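Local coordinates for hypothetical protein (PDB 4KH9) that is of unknown function but binds calcium and is built from three domains, the central and C-terminal ones related to E-set folds, at residues Glu51-Leu55 against Glu56-Arg60. Sequence-based numbering, arbitrary orientation.
Sequences ERISL and EQLQR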
# COMPACT_ATOMS: atom_id res chain seq x y z
N GLU A 51 2.22 17.48 -0.79
CA GLU A 51 1.57 18.12 0.35
C GLU A 51 0.28 18.80 -0.05
O GLU A 51 0.11 19.22 -1.20
CB GLU A 51 2.47 19.15 1.05
CG GLU A 51 2.87 20.37 0.22
CD GLU A 51 3.73 21.37 0.98
OE1 GLU A 51 3.74 21.32 2.23
OE2 GLU A 51 4.35 22.23 0.32
N ARG A 52 -0.62 18.92 0.93
CA ARG A 52 -1.88 19.62 0.80
C ARG A 52 -1.63 21.01 1.26
O ARG A 52 -1.01 21.21 2.29
CB ARG A 52 -2.99 18.94 1.64
CG ARG A 52 -3.28 17.52 1.18
CD ARG A 52 -4.56 16.99 1.77
NE ARG A 52 -5.07 15.88 0.96
CZ ARG A 52 -6.26 15.32 1.12
NH1 ARG A 52 -7.08 15.75 2.07
NH2 ARG A 52 -6.64 14.32 0.34
N ILE A 53 -2.08 21.99 0.50
CA ILE A 53 -1.91 23.39 0.83
C ILE A 53 -3.26 24.11 0.68
O ILE A 53 -4.10 23.69 -0.12
CB ILE A 53 -0.80 24.10 -0.02
CG1 ILE A 53 -1.21 24.22 -1.48
CG2 ILE A 53 0.59 23.43 0.14
CD1 ILE A 53 -0.72 25.36 -2.09
N SER A 54 -3.45 25.20 1.41
CA SER A 54 -4.68 25.97 1.32
C SER A 54 -4.49 27.15 0.42
O SER A 54 -3.36 27.55 0.14
CB SER A 54 -5.12 26.43 2.70
OG SER A 54 -4.22 27.40 3.19
N LEU A 55 -5.60 27.76 0.00
CA LEU A 55 -5.60 28.99 -0.77
C LEU A 55 -4.93 30.13 0.06
O LEU A 55 -4.19 30.91 -0.50
CB LEU A 55 -7.05 29.32 -1.14
CG LEU A 55 -7.29 30.49 -2.07
CD1 LEU A 55 -6.58 30.30 -3.44
CD2 LEU A 55 -8.77 30.72 -2.25
N GLU A 56 -5.11 30.13 1.41
CA GLU A 56 -4.48 31.09 2.32
C GLU A 56 -2.94 30.96 2.27
O GLU A 56 -2.24 31.95 2.35
CB GLU A 56 -4.97 30.93 3.78
CG GLU A 56 -6.42 31.34 4.03
CD GLU A 56 -7.50 30.37 3.58
OE1 GLU A 56 -7.17 29.25 3.14
OE2 GLU A 56 -8.70 30.72 3.68
N GLN A 57 -2.42 29.74 2.17
CA GLN A 57 -0.98 29.52 2.06
C GLN A 57 -0.48 30.02 0.68
O GLN A 57 0.58 30.65 0.61
CB GLN A 57 -0.63 28.04 2.28
CG GLN A 57 -0.85 27.59 3.74
CD GLN A 57 -0.67 26.10 3.95
OE1 GLN A 57 -1.10 25.29 3.16
NE2 GLN A 57 -0.11 25.71 5.08
N LEU A 58 -1.23 29.75 -0.40
CA LEU A 58 -0.91 30.20 -1.75
C LEU A 58 -0.83 31.70 -1.84
O LEU A 58 -0.01 32.20 -2.59
CB LEU A 58 -1.93 29.73 -2.79
CG LEU A 58 -1.73 28.43 -3.52
CD1 LEU A 58 -2.92 28.18 -4.49
CD2 LEU A 58 -0.37 28.38 -4.32
N GLN A 59 -1.69 32.42 -1.11
CA GLN A 59 -1.72 33.87 -1.11
C GLN A 59 -0.41 34.41 -0.51
O GLN A 59 0.18 35.34 -1.05
CB GLN A 59 -2.94 34.38 -0.33
CG GLN A 59 -3.21 35.88 -0.54
CD GLN A 59 -4.24 36.44 0.41
OE1 GLN A 59 -4.65 35.81 1.41
NE2 GLN A 59 -4.66 37.66 0.15
N ARG A 60 0.05 33.79 0.60
CA ARG A 60 1.28 34.18 1.28
C ARG A 60 2.51 33.66 0.52
O ARG A 60 3.58 34.27 0.57
CB ARG A 60 1.27 33.65 2.73
CG ARG A 60 0.22 34.34 3.61
CD ARG A 60 0.13 33.69 4.97
NE ARG A 60 0.70 34.52 6.03
CZ ARG A 60 -0.02 35.22 6.91
NH1 ARG A 60 -1.34 35.20 6.85
NH2 ARG A 60 0.59 35.94 7.84
O HOH W 1 -0.03 22.94 4.83
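Ser54 and Gln57 form a capping box, a local contact at the point where edge strand 48-54 of the N-terminal domain turns directly into the short helix 55-60. The strand and helix segments run at 80° to each other, so the chain turns a sharp corner. Ser54 is the N-cap residue. Its OG accepts from Gln57 N at 3.1 Å. The N-H...O angle of that bond is 152°. The reverse bond runs from Ser54 N to Gln57 OE1 at 2.9 Å. Its donor is tilted somewhat from the plane of the Gln57 side-chain amide carbonyl. Each residue thus gives a backbone N-H to the side chain of the other. The first torsion of Ser54 (chi1 69°) places OG between its own N and carbonyl carbon, facing the start of the helix. Gln57 is extended beyond CG and reaches back along the strand, with CG passing beside Ser54 OG. The far end of the same amide is tied down too. Gln57 NE2 donates to a water at 2.8 Å, and that water donates to Arg52 O. Both ends of the amide are therefore engaged, which should limit its rotation.

Backbone bonds begin the helix: Leu58 N donates to Ser54 O, and Gln59 N to Leu55 O at 3.0 Å. An apolar contact lies inside the corner. Ile53 and Leu58 are buried and cross at about a right angle. Both also pack on strand 150-156, through Ile153 and Tyr151 respectively, and Leu58 reaches Leu138 of strand 135-140. The turn thus joins the sheet of strands 48-54 and 150-156 to the sheet that holds 135-140. The first torsion of Ile53 sets CG1 between N and the carbonyl carbon, and from there its CD1 meets Leu58 CG at 3.5 Å.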